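Long-range contacts in diaminopimelate decarboxylase (Helicobacter pylori, PDB 2QGH), which catalyses the pyridoxal-5'-phosphate-dependent decarboxylation of diaminopimelate, the step that yields L-lysine, the ligand bound in this crystal: residues 103-108 and 123-128; 119-124 and 146-151; 289-294 and 309-314; 325-330 and 371-376. All coordinates share one frame; numbering follows the deposited sequence.

Overall arrangement
The four contacts fall into two pairs on opposite sides of the chain's centre. Interactions 1 and 2 come first along the chain and belong to the parallel eight-stranded barrel; their centres are 9 Å apart, they share Leu123 and Asn124, and strand 127-130, which follows helix 114-122, lies next to strand 150-155. Interactions 3 and 4 follow in series at the mixed sheet, again with centres 9 Å apart, where strands 289-299 and 369-372 are neighbours and Glu290 makes a salt bridge to Arg329. Centres in different pairs lie 34 to 42 Å apart. The pairs thus sample the two halves of the fold, cofactor-binding barrel and second sheet domain, characteristic of this decarboxylase family.

Interaction 1: 103-108 and 123-128; sequences YRIVFS and LNILFL
Strands 105-107 and 127-130 run parallel, with Phe107 and Leu128 in register at a CA-CA distance of 4.9 Å. They are the two strands of a beta-alpha-beta crossover, joined through helix 114-122, in the (beta/alpha)8 (TIM-type) barrel that binds pyridoxal phosphate. Two backbone bonds tie them: Leu126 N gives to Ile105 O at 2.8 Å, noticeably bent at 136°, and Phe107 N gives to Phe127 O at 3.1 Å, much straighter at 168°.

The side chains sort to two faces of the sheet. On the barrel's inner face, Val106 and Phe127 lie side by side and point the same way. CG1 of Val106 sits over one face of the Phe127 ring, 3.8 Å from its centroid, displaced toward the rim in a CH-pi contact. The first torsion of Phe127, 60°, tucks CG between the backbone N and carbonyl carbon and lets the ring come back toward its valine neighbour.

The other face, carrying Phe107 and Leu128, is turned to the helices. Ile125 wedges in here: its CG2 meets CG2 of Ile105 at 3.6 Å where the two side chains cross at about a right angle. Helix 89-97 packs on Ile105 and Phe107, while helix 114-122 packs on Phe107, Ile125 and Leu128. At the entry to the strand pair, Leu126 reaches toward the turn before strand 105-107, its CG lying 3.1 Å from Tyr103 O. Farther along, CD1 of Ile125 presses on CB of Phe107 at 3.5 Å.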
loop_
_atom_site.group_PDB
_atom_site.type_symbol
_atom_site.label_atom_id
_atom_site.label_comp_id
_atom_site.label_asym_id
_atom_site.label_seq_id
_atom_site.Cartn_x
_atom_site.Cartn_y
_atom_site.Cartn_z
ATOM N N TYR A 103 -15.712 17.338 -20.954
ATOM C CA TYR A 103 -15.073 17.237 -22.266
ATOM C C TYR A 103 -13.545 17.342 -22.229
ATOM O O TYR A 103 -12.892 17.354 -23.273
ATOM C CB TYR A 103 -15.675 18.259 -23.260
ATOM C CG TYR A 103 -15.795 19.691 -22.767
ATOM C CD1 TYR A 103 -14.680 20.519 -22.667
ATOM C CD2 TYR A 103 -17.039 20.218 -22.402
ATOM C CE1 TYR A 103 -14.795 21.844 -22.211
ATOM C CE2 TYR A 103 -17.169 21.539 -21.944
ATOM C CZ TYR A 103 -16.043 22.345 -21.852
ATOM O OH TYR A 103 -16.167 23.645 -21.393
ATOM N N ARG A 104 -12.979 17.414 -21.026
ATOM C CA ARG A 104 -11.530 17.461 -20.864
ATOM C C ARG A 104 -11.097 16.240 -20.048
ATOM O O ARG A 104 -9.967 16.167 -19.564
ATOM C CB ARG A 104 -11.083 18.736 -20.135
ATOM C CG ARG A 104 -11.371 20.033 -20.869
ATOM C CD ARG A 104 -10.357 21.110 -20.517
ATOM N NE ARG A 104 -10.690 22.374 -21.170
ATOM C CZ ARG A 104 -11.427 23.340 -20.627
ATOM N NH1 ARG A 104 -11.914 23.211 -19.398
ATOM N NH2 ARG A 104 -11.697 24.432 -21.323
ATOM N N ILE A 105 -12.011 15.287 -19.897
ATOM C CA ILE A 105 -11.754 14.066 -19.139
ATOM C C ILE A 105 -11.534 12.865 -20.046
ATOM O O ILE A 105 -12.371 12.549 -20.889
ATOM C CB ILE A 105 -12.939 13.745 -18.184
ATOM C CG1 ILE A 105 -12.968 14.758 -17.036
ATOM C CG2 ILE A 105 -12.814 12.316 -17.618
ATOM C CD1 ILE A 105 -14.175 14.611 -16.129
ATOM N N VAL A 106 -10.403 12.196 -19.872
ATOM C CA VAL A 106 -10.108 11.011 -20.661
ATOM C C VAL A 106 -10.034 9.832 -19.690
ATOM O O VAL A 106 -9.496 9.948 -18.592
ATOM C CB VAL A 106 -8.794 11.177 -21.462
ATOM C CG1 VAL A 106 -8.959 12.292 -22.473
ATOM C CG2 VAL A 106 -7.638 11.486 -20.536
ATOM N N PHE A 107 -10.588 8.699 -20.109
ATOM C CA PHE A 107 -10.667 7.503 -19.271
ATOM C C PHE A 107 -9.845 6.335 -19.814
ATOM O O PHE A 107 -10.192 5.740 -20.831
ATOM C CB PHE A 107 -12.150 7.122 -19.157
ATOM C CG PHE A 107 -12.452 6.018 -18.185
ATOM C CD1 PHE A 107 -11.481 5.518 -17.316
ATOM C CD2 PHE A 107 -13.741 5.493 -18.124
ATOM C CE1 PHE A 107 -11.790 4.513 -16.401
ATOM C CE2 PHE A 107 -14.064 4.486 -17.212
ATOM C CZ PHE A 107 -13.079 3.995 -16.346
ATOM N N SER A 108 -8.745 6.030 -19.131
ATOM C CA SER A 108 -7.874 4.914 -19.498
ATOM C C SER A 108 -8.182 3.755 -18.560
ATOM O O SER A 108 -9.004 3.887 -17.658
ATOM C CB SER A 108 -6.400 5.305 -19.352
ATOM O OG SER A 108 -5.926 5.976 -20.512
ATOM N N LEU A 123 -21.716 10.472 -18.907
ATOM C CA LEU A 123 -21.151 11.705 -18.382
ATOM C C LEU A 123 -20.503 12.563 -19.462
ATOM O O LEU A 123 -19.965 13.639 -19.191
ATOM C CB LEU A 123 -20.149 11.367 -17.280
ATOM C CG LEU A 123 -20.811 10.708 -16.070
ATOM C CD1 LEU A 123 -19.749 10.196 -15.106
ATOM C CD2 LEU A 123 -21.738 11.713 -15.393
ATOM N N ASN A 124 -20.551 12.073 -20.690
ATOM C CA ASN A 124 -20.019 12.803 -21.835
ATOM C C ASN A 124 -18.567 13.246 -21.730
ATOM O O ASN A 124 -18.247 14.396 -22.034
ATOM C CB ASN A 124 -20.903 14.022 -22.110
ATOM C CG ASN A 124 -22.374 13.653 -22.221
ATOM O OD1 ASN A 124 -22.751 12.806 -23.030
ATOM N ND2 ASN A 124 -23.210 14.286 -21.404
ATOM N N ILE A 125 -17.682 12.347 -21.314
ATOM C CA ILE A 125 -16.272 12.697 -21.211
ATOM C C ILE A 125 -15.658 12.755 -22.613
ATOM O O ILE A 125 -16.332 12.445 -23.595
ATOM C CB ILE A 125 -15.517 11.689 -20.326
ATOM C CG1 ILE A 125 -15.631 10.275 -20.891
ATOM C CG2 ILE A 125 -16.083 11.742 -18.928
ATOM C CD1 ILE A 125 -14.669 9.297 -20.228
ATOM N N LEU A 126 -14.392 13.153 -22.725
ATOM C CA LEU A 126 -13.776 13.268 -24.057
ATOM C C LEU A 126 -13.743 11.940 -24.810
ATOM O O LEU A 126 -14.229 11.832 -25.934
ATOM C CB LEU A 126 -12.359 13.832 -23.968
ATOM C CG LEU A 126 -12.018 14.947 -24.972
ATOM C CD1 LEU A 126 -10.518 15.139 -25.017
ATOM C CD2 LEU A 126 -12.533 14.602 -26.352
ATOM N N PHE A 127 -13.150 10.925 -24.206
ATOM C CA PHE A 127 -13.126 9.636 -24.865
ATOM C C PHE A 127 -12.672 8.551 -23.923
ATOM O O PHE A 127 -12.115 8.838 -22.857
ATOM C CB PHE A 127 -12.232 9.670 -26.127
ATOM C CG PHE A 127 -10.774 10.030 -25.874
ATOM C CD1 PHE A 127 -9.980 9.272 -25.019
ATOM C CD2 PHE A 127 -10.182 11.082 -26.564
ATOM C CE1 PHE A 127 -8.620 9.553 -24.862
ATOM C CE2 PHE A 127 -8.823 11.373 -26.414
ATOM C CZ PHE A 127 -8.041 10.606 -25.561
ATOM N N LEU A 128 -12.960 7.310 -24.306
ATOM C CA LEU A 128 -12.548 6.145 -23.540
ATOM C C LEU A 128 -11.333 5.597 -24.275
ATOM O O LEU A 128 -11.383 5.363 -25.481
ATOM C CB LEU A 128 -13.656 5.087 -23.497
ATOM C CG LEU A 128 -14.647 5.133 -22.327
ATOM C CD1 LEU A 128 -15.561 6.331 -22.456
ATOM C CD2 LEU A 128 -15.468 3.862 -22.310
#

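Interaction 2: 119-124 and 146-151; sequences QALKLN and LGIKAR. With GOL (glycerol), chain D.
An apolar contact, with a glycerol lodged beside it, joins the C-terminal end of helix 114-122 to the turn that leads from helix 133-146 into strand 150-155, on the outside of the barrel. Leu121 carries it. Its CB meets CD1 of Ile148 at 3.6 Å, and its CD2 branch reaches CB of Ala150 at 3.5 Å, so one leucine meets Ile148, Ala150 and, more loosely, Leu146. Beside it, CD1 of Leu146 lies 4.0 Å from CG of Lys122, the two side chains crossing at about a right angle. Helix 133-146 backs this patch, with Ala143 touching Leu121, Ile148 and Ala150.

Helix 114-122 finishes in a Schellman motif with Asn124 at positive phi, and the glycerol, probably from the crystallisation liquor, sits between this end and the strand. Its O1 gives a hydrogen bond to Leu121 O at 2.9 Å, while Arg151 N gives one to its O2 at 3.2 Å, nearly straight at 174°. O2 also lies over one face of the Arg151 guanidinium. The Arg151 chain bends at chi3 (-71°) and donates from NE to Leu126 O and, weakly, from NH2 to Ile125 O.

No hydrogen bond crosses directly between the two segments: hydrophobic packing joins them, and glycerol links their backbone polar atoms, a bridge that probably belongs to the crystal rather than to the enzyme's chemistry.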
loop_
_atom_site.group_PDB
_atom_site.type_symbol
_atom_site.label_atom_id
_atom_site.label_comp_id
_atom_site.label_asym_id
_atom_site.label_seq_id
_atom_site.Cartn_x
_atom_site.Cartn_y
_atom_site.Cartn_z
ATOM N N GLN A 119 -21.295 4.453 -17.030
ATOM C CA GLN A 119 -21.315 5.721 -16.312
ATOM C C GLN A 119 -20.524 6.789 -17.030
ATOM O O GLN A 119 -20.917 7.949 -17.058
ATOM C CB GLN A 119 -20.756 5.543 -14.896
ATOM C CG GLN A 119 -21.675 4.772 -13.970
ATOM C CD GLN A 119 -23.046 5.417 -13.866
ATOM O OE1 GLN A 119 -23.185 6.532 -13.359
ATOM N NE2 GLN A 119 -24.066 4.721 -14.359
ATOM N N ALA A 120 -19.405 6.392 -17.616
ATOM C CA ALA A 120 -18.560 7.335 -18.322
ATOM C C ALA A 120 -19.247 7.863 -19.572
ATOM O O ALA A 120 -19.202 9.060 -19.854
ATOM C CB ALA A 120 -17.243 6.677 -18.683
ATOM N N LEU A 121 -19.879 6.965 -20.319
ATOM C CA LEU A 121 -20.576 7.332 -21.549
ATOM C C LEU A 121 -21.713 8.304 -21.277
ATOM O O LEU A 121 -22.003 9.180 -22.089
ATOM C CB LEU A 121 -21.140 6.087 -22.233
ATOM C CG LEU A 121 -20.140 5.047 -22.737
ATOM C CD1 LEU A 121 -20.924 3.894 -23.353
ATOM C CD2 LEU A 121 -19.191 5.666 -23.760
ATOM N N LYS A 122 -22.352 8.140 -20.127
ATOM C CA LYS A 122 -23.460 8.996 -19.734
ATOM C C LYS A 122 -23.002 10.357 -19.224
ATOM O O LYS A 122 -23.806 11.280 -19.117
ATOM C CB LYS A 122 -24.272 8.314 -18.637
ATOM C CG LYS A 122 -25.167 7.188 -19.111
ATOM C CD LYS A 122 -25.409 6.178 -17.997
ATOM C CE LYS A 122 -25.337 6.821 -16.606
ATOM N NZ LYS A 122 -26.319 7.925 -16.431
ATOM N N LEU A 123 -21.716 10.472 -18.907
ATOM C CA LEU A 123 -21.151 11.705 -18.382
ATOM C C LEU A 123 -20.503 12.563 -19.462
ATOM O O LEU A 123 -19.965 13.639 -19.191
ATOM C CB LEU A 123 -20.149 11.367 -17.280
ATOM C CG LEU A 123 -20.811 10.708 -16.070
ATOM C CD1 LEU A 123 -19.749 10.196 -15.106
ATOM C CD2 LEU A 123 -21.738 11.713 -15.393
ATOM N N ASN A 124 -20.551 12.073 -20.690
ATOM C CA ASN A 124 -20.019 12.803 -21.835
ATOM C C ASN A 124 -18.567 13.246 -21.730
ATOM O O ASN A 124 -18.247 14.396 -22.034
ATOM C CB ASN A 124 -20.903 14.022 -22.110
ATOM C CG ASN A 124 -22.374 13.653 -22.221
ATOM O OD1 ASN A 124 -22.751 12.806 -23.030
ATOM N ND2 ASN A 124 -23.210 14.286 -21.404
ATOM N N LEU A 146 -27.494 2.424 -24.979
ATOM C CA LEU A 146 -27.768 3.793 -24.547
ATOM C C LEU A 146 -28.079 4.668 -25.760
ATOM O O LEU A 146 -28.450 5.831 -25.622
ATOM C CB LEU A 146 -26.571 4.366 -23.778
ATOM C CG LEU A 146 -26.194 3.722 -22.440
ATOM C CD1 LEU A 146 -24.888 4.324 -21.938
ATOM C CD2 LEU A 146 -27.308 3.935 -21.422
ATOM N N GLY A 147 -27.923 4.094 -26.948
ATOM C CA GLY A 147 -28.204 4.817 -28.174
ATOM C C GLY A 147 -27.251 5.948 -28.515
ATOM O O GLY A 147 -27.665 6.921 -29.145
ATOM N N ILE A 148 -25.986 5.834 -28.112
ATOM C CA ILE A 148 -25.002 6.872 -28.408
ATOM C C ILE A 148 -23.804 6.322 -29.178
ATOM O O ILE A 148 -23.582 5.113 -29.228
ATOM C CB ILE A 148 -24.461 7.539 -27.126
ATOM C CG1 ILE A 148 -23.475 6.602 -26.429
ATOM C CG2 ILE A 148 -25.602 7.880 -26.189
ATOM C CD1 ILE A 148 -22.856 7.199 -25.191
ATOM N N LYS A 149 -23.040 7.226 -29.781
ATOM C CA LYS A 149 -21.848 6.860 -30.538
ATOM C C LYS A 149 -20.681 7.241 -29.623
ATOM O O LYS A 149 -20.354 8.417 -29.472
ATOM C CB LYS A 149 -21.792 7.660 -31.847
ATOM C CG LYS A 149 -20.977 7.040 -32.985
ATOM C CD LYS A 149 -21.166 7.868 -34.259
ATOM C CE LYS A 149 -20.748 7.121 -35.514
ATOM N NZ LYS A 149 -19.280 6.910 -35.589
ATOM N N ALA A 150 -20.069 6.239 -29.005
ATOM C CA ALA A 150 -18.970 6.465 -28.078
ATOM C C ALA A 150 -17.643 6.876 -28.709
ATOM O O ALA A 150 -17.103 6.171 -29.563
ATOM C CB ALA A 150 -18.768 5.222 -27.217
ATOM N N ARG A 151 -17.123 8.024 -28.280
ATOM C CA ARG A 151 -15.832 8.508 -28.764
ATOM C C ARG A 151 -14.773 7.662 -28.078
ATOM O O ARG A 151 -14.750 7.571 -26.859
ATOM C CB ARG A 151 -15.606 9.981 -28.391
ATOM C CG ARG A 151 -16.457 10.978 -29.168
ATOM C CD ARG A 151 -15.983 12.420 -28.960
ATOM N NE ARG A 151 -16.276 12.917 -27.621
ATOM C CZ ARG A 151 -17.472 13.335 -27.215
ATOM N NH1 ARG A 151 -18.503 13.328 -28.052
ATOM N NH2 ARG A 151 -17.645 13.753 -25.971
HETATM C C1 GOL D . -18.799 10.243 -23.627
HETATM O O1 GOL D . -20.170 10.603 -23.777
HETATM C C2 GOL D . -18.466 9.154 -24.631
HETATM O O2 GOL D . -18.708 9.640 -25.958
HETATM C C3 GOL D . -17.003 8.753 -24.483
HETATM O O3 GOL D . -16.706 7.718 -25.418
#

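Interaction 3: 289-294 and 309-314; sequences GELITQ and VDAGMN
Asp310 turns its carboxylate onto the backbone of Gln294 in strand 289-299, and OD1 is the atom that engages it. Gln294 N gives a hydrogen bond to OD1 at 3.0 Å, bent at 143° and arriving from above the carboxylate plane, 45° out of it. The hydroxyl of Thr293 also lies against OD1, but its modelled position is doubtful and little can rest on its details. In return Asp310 N gives to Gln294 O at 3.1 Å, so the N-H and the C=O of Gln294 are both used by the same aspartate. Val309 adds a weaker touch, its CA lying 3.5 Å from Gln294 O in a CA-H...O contact.

The turn of the carboxylate follows from chi1 of Asp310, 60°, which places CG between the backbone N and carbonyl carbon and folds the group back beside its own backbone, toward Gln294 N. Beyond the polar centre the contact becomes apolar, with CD2 of Leu291 lying 4.2 Å from CB of Ala311.

A second shell fixes the acid. Thr33 OG1 is hydrogen-bonded to OD2 of Asp310 and also to NE2 of Gln294, whose extended chain carries its amide out to this hydroxyl. Both carboxylate oxygens therefore have partners in a buried setting, which would probably help to hold the group's rotation.

The contact lies where the chain leaves the antiparallel pair 289-299/306-309. Strands 35-39 and 369-372 also pair with 289-299 in the mixed sheet, Phe355 of strand 354-361 packs on Val309 and Ala311, and the loop runs on toward helix 318-322, with Met313 touching Leu321 of the second subunit.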
loop_
_atom_site.group_PDB
_atom_site.type_symbol
_atom_site.label_atom_id
_atom_site.label_comp_id
_atom_site.label_asym_id
_atom_site.label_seq_id
_atom_site.Cartn_x
_atom_site.Cartn_y
_atom_site.Cartn_z
ATOM N N GLY A 289 4.447 18.781 -2.812
ATOM C CA GLY A 289 4.079 18.095 -1.589
ATOM C C GLY A 289 5.229 17.580 -0.754
ATOM O O GLY A 289 6.215 17.056 -1.271
ATOM N N GLU A 290 5.097 17.743 0.556
ATOM C CA GLU A 290 6.111 17.277 1.478
ATOM C C GLU A 290 5.502 16.607 2.699
ATOM O O GLU A 290 4.436 16.999 3.174
ATOM C CB GLU A 290 7.019 18.434 1.882
ATOM C CG GLU A 290 7.935 18.825 0.740
ATOM C CD GLU A 290 8.980 19.843 1.122
ATOM O OE1 GLU A 290 9.986 19.955 0.383
ATOM O OE2 GLU A 290 8.793 20.532 2.150
ATOM N N LEU A 291 6.180 15.572 3.176
ATOM C CA LEU A 291 5.732 14.821 4.336
ATOM C C LEU A 291 6.474 15.286 5.595
ATOM O O LEU A 291 7.635 14.932 5.825
ATOM C CB LEU A 291 5.953 13.324 4.099
ATOM C CG LEU A 291 5.519 12.323 5.171
ATOM C CD1 LEU A 291 4.152 12.688 5.737
ATOM C CD2 LEU A 291 5.501 10.936 4.554
ATOM N N ILE A 292 5.785 16.096 6.393
ATOM C CA ILE A 292 6.339 16.626 7.628
ATOM C C ILE A 292 6.049 15.619 8.731
ATOM O O ILE A 292 4.892 15.291 9.007
ATOM C CB ILE A 292 5.687 17.985 8.003
ATOM C CG1 ILE A 292 5.647 18.913 6.780
ATOM C CG2 ILE A 292 6.456 18.629 9.151
ATOM C CD1 ILE A 292 6.986 19.137 6.123
ATOM N N THR A 293 7.112 15.146 9.363
ATOM C CA THR A 293 7.014 14.155 10.413
ATOM C C THR A 293 7.953 14.531 11.559
ATOM O O THR A 293 9.028 15.101 11.340
ATOM C CB THR A 293 7.397 12.782 9.861
ATOM O OG1 THR A 293 7.399 11.818 10.913
ATOM C CG2 THR A 293 8.764 12.844 9.221
ATOM N N GLN A 294 7.540 14.196 12.777
ATOM C CA GLN A 294 8.314 14.508 13.975
ATOM C C GLN A 294 9.186 13.346 14.431
ATOM O O GLN A 294 8.850 12.185 14.213
ATOM C CB GLN A 294 7.353 14.911 15.100
ATOM C CG GLN A 294 7.989 15.017 16.466
ATOM C CD GLN A 294 7.003 15.446 17.533
ATOM O OE1 GLN A 294 7.324 15.452 18.718
ATOM N NE2 GLN A 294 5.797 15.816 17.118
ATOM N N VAL A 309 10.920 8.061 13.282
ATOM C CA VAL A 309 10.002 9.145 12.993
ATOM C C VAL A 309 8.546 8.657 13.080
ATOM O O VAL A 309 8.295 7.455 13.007
ATOM C CB VAL A 309 10.383 9.706 11.607
ATOM C CG1 VAL A 309 9.173 9.820 10.702
ATOM C CG2 VAL A 309 11.105 11.032 11.784
ATOM N N ASP A 310 7.583 9.569 13.242
ATOM C CA ASP A 310 6.192 9.138 13.385
ATOM C C ASP A 310 5.379 8.840 12.123
ATOM O O ASP A 310 4.211 8.491 12.228
ATOM C CB ASP A 310 5.400 10.100 14.303
ATOM C CG ASP A 310 5.350 11.540 13.787
ATOM O OD1 ASP A 310 5.696 11.794 12.616
ATOM O OD2 ASP A 310 4.943 12.431 14.568
ATOM N N ALA A 311 5.983 8.978 10.943
ATOM C CA ALA A 311 5.305 8.661 9.680
ATOM C C ALA A 311 5.834 7.280 9.285
ATOM O O ALA A 311 6.939 6.913 9.671
ATOM C CB ALA A 311 5.651 9.687 8.600
ATOM N N GLY A 312 5.057 6.511 8.533
ATOM C CA GLY A 312 5.520 5.190 8.158
ATOM C C GLY A 312 5.193 4.800 6.732
ATOM O O GLY A 312 4.588 5.568 5.983
ATOM N N MET A 313 5.583 3.589 6.364
ATOM C CA MET A 313 5.341 3.087 5.021
ATOM C C MET A 313 3.862 3.118 4.639
ATOM O O MET A 313 3.529 3.252 3.462
ATOM C CB MET A 313 5.886 1.669 4.896
ATOM C CG MET A 313 5.179 0.658 5.785
ATOM S SD MET A 313 5.869 -0.971 5.511
ATOM C CE MET A 313 5.243 -1.345 3.832
ATOM N N ASN A 314 2.967 2.996 5.619
ATOM C CA ASN A 314 1.544 3.047 5.299
ATOM C C ASN A 314 1.203 4.431 4.745
ATOM O O ASN A 314 0.316 4.565 3.904
ATOM C CB ASN A 314 0.675 2.761 6.533
ATOM C CG ASN A 314 0.694 3.891 7.536
ATOM O OD1 ASN A 314 1.702 4.131 8.194
ATOM N ND2 ASN A 314 -0.420 4.598 7.655
#

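Interaction 4: 325-330 and 371-376; sequences KHAIRV and AIEKVG
Arg329 lies across Glu373 at about a right angle, with OE2 of Glu373 set over one face of the guanidinium and 3.2 Å from CB of Arg329. The guanidinium and carboxylate planes are 66° apart. At 3.7 Å, NE of Arg329 and OE2 of Glu373 form a long salt bridge through charge alone, since the oxygen stands well out of the guanidinium plane; NE is buried with no hydrogen-bond partner in the model. The bend at chi3, 52°, turns the group so that its edge meets CB of Ala371, while NH2 finds its stronger partner in Glu290 of strand 289-299.

Beneath these side chains, strands 328-330 and 369-372 pair antiparallel within the mixed sheet. Arg329 and Ala371 form a hydrogen-bonded pair, with Arg329 N to Ala371 O at 2.9 Å and Ala371 N to Arg329 O at 2.8 Å. Ile328 and Ile372 make the adjoining non-hydrogen-bonded pair, and just beyond the strands Glu373 N gives a further bond to Ala327 O at 2.7 Å.

Farther on, His326 ND1 gives a hydrogen bond to Glu373 O at 2.9 Å, the acceptor in the ring plane. Its NE2 is hydrogen-bonded to Arg318, a residue of the lysine pocket.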
loop_
_atom_site.group_PDB
_atom_site.type_symbol
_atom_site.label_atom_id
_atom_site.label_comp_id
_atom_site.label_asym_id
_atom_site.label_seq_id
_atom_site.Cartn_x
_atom_site.Cartn_y
_atom_site.Cartn_z
ATOM N N LYS A 325 14.202 6.843 -3.439
ATOM C CA LYS A 325 14.875 7.655 -2.445
ATOM C C LYS A 325 14.453 9.105 -2.584
ATOM O O LYS A 325 14.762 9.756 -3.586
ATOM C CB LYS A 325 16.391 7.550 -2.612
ATOM C CG LYS A 325 16.914 6.130 -2.510
ATOM C CD LYS A 325 18.391 6.054 -2.835
ATOM C CE LYS A 325 18.867 4.609 -2.841
ATOM N NZ LYS A 325 20.296 4.492 -3.247
ATOM N N HIS A 326 13.721 9.599 -1.592
ATOM C CA HIS A 326 13.297 10.990 -1.576
ATOM C C HIS A 326 14.184 11.718 -0.566
ATOM O O HIS A 326 14.546 11.159 0.468
ATOM C CB HIS A 326 11.826 11.101 -1.167
ATOM C CG HIS A 326 10.872 10.573 -2.194
ATOM N ND1 HIS A 326 9.873 11.343 -2.746
ATOM C CD2 HIS A 326 10.759 9.348 -2.760
ATOM C CE1 HIS A 326 9.181 10.617 -3.606
ATOM N NE2 HIS A 326 9.699 9.401 -3.634
ATOM N N ALA A 327 14.547 12.958 -0.865
ATOM C CA ALA A 327 15.404 13.710 0.037
ATOM C C ALA A 327 14.730 13.979 1.381
ATOM O O ALA A 327 13.504 14.085 1.470
ATOM C CB ALA A 327 15.826 15.021 -0.612
ATOM N N ILE A 328 15.550 14.068 2.424
ATOM C CA ILE A 328 15.080 14.341 3.779
ATOM C C ILE A 328 15.758 15.626 4.258
ATOM O O ILE A 328 16.984 15.719 4.305
ATOM C CB ILE A 328 15.424 13.173 4.743
ATOM C CG1 ILE A 328 14.593 11.942 4.376
ATOM C CG2 ILE A 328 15.174 13.591 6.190
ATOM C CD1 ILE A 328 14.921 10.704 5.176
ATOM N N ARG A 329 14.947 16.615 4.601
ATOM C CA ARG A 329 15.455 17.900 5.053
ATOM C C ARG A 329 15.002 18.207 6.481
ATOM O O ARG A 329 13.829 18.038 6.819
ATOM C CB ARG A 329 14.961 18.993 4.099
ATOM C CG ARG A 329 15.356 20.403 4.474
ATOM C CD ARG A 329 14.513 21.392 3.707
ATOM N NE ARG A 329 13.101 21.082 3.876
ATOM C CZ ARG A 329 12.108 21.755 3.309
ATOM N NH1 ARG A 329 12.369 22.792 2.523
ATOM N NH2 ARG A 329 10.852 21.395 3.531
ATOM N N VAL A 330 15.932 18.651 7.321
ATOM C CA VAL A 330 15.594 18.992 8.695
ATOM C C VAL A 330 14.945 20.371 8.703
ATOM O O VAL A 330 15.475 21.321 8.128
ATOM C CB VAL A 330 16.835 19.016 9.596
ATOM C CG1 VAL A 330 16.438 19.425 11.009
ATOM C CG2 VAL A 330 17.496 17.644 9.602
ATOM N N ALA A 371 11.256 17.042 6.954
ATOM C CA ALA A 371 10.339 16.927 5.833
ATOM C C ALA A 371 10.928 16.004 4.783
ATOM O O ALA A 371 12.095 16.127 4.430
ATOM C CB ALA A 371 10.064 18.296 5.232
ATOM N N ILE A 372 10.123 15.055 4.315
ATOM C CA ILE A 372 10.541 14.132 3.269
ATOM C C ILE A 372 10.061 14.838 2.021
ATOM O O ILE A 372 8.871 15.114 1.885
ATOM C CB ILE A 372 9.843 12.771 3.399
ATOM C CG1 ILE A 372 10.229 12.122 4.736
ATOM C CG2 ILE A 372 10.233 11.873 2.240
ATOM C CD1 ILE A 372 9.573 10.768 4.981
ATOM N N GLU A 373 10.989 15.126 1.115
ATOM C CA GLU A 373 10.691 15.879 -0.105
ATOM C C GLU A 373 10.076 15.185 -1.325
ATOM O O GLU A 373 10.162 13.969 -1.491
ATOM C CB GLU A 373 11.964 16.626 -0.534
ATOM C CG GLU A 373 12.227 17.910 0.264
ATOM C CD GLU A 373 13.623 18.491 0.044
ATOM O OE1 GLU A 373 14.118 18.466 -1.103
ATOM O OE2 GLU A 373 14.217 18.991 1.022
ATOM N N LYS A 374 9.451 15.999 -2.174
ATOM C CA LYS A 374 8.823 15.549 -3.418
ATOM C C LYS A 374 7.919 14.333 -3.268
ATOM O O LYS A 374 8.002 13.385 -4.058
ATOM C CB LYS A 374 9.900 15.247 -4.469
ATOM C CG LYS A 374 10.886 16.373 -4.693
ATOM C CD LYS A 374 11.854 16.038 -5.809
ATOM C CE LYS A 374 12.966 17.079 -5.901
ATOM N NZ LYS A 374 12.409 18.436 -6.089
ATOM N N VAL A 375 7.047 14.377 -2.265
ATOM C CA VAL A 375 6.114 13.293 -1.981
ATOM C C VAL A 375 4.686 13.656 -2.386
ATOM O O VAL A 375 3.728 13.037 -1.914
ATOM C CB VAL A 375 6.107 12.944 -0.480
ATOM C CG1 VAL A 375 7.484 12.522 -0.041
ATOM C CG2 VAL A 375 5.633 14.143 0.325
ATOM N N GLY A 376 4.553 14.658 -3.256
ATOM C CA GLY A 376 3.239 15.087 -3.706
ATOM C C GLY A 376 2.599 14.156 -4.722
ATOM O O GLY A 376 1.395 14.215 -4.971
#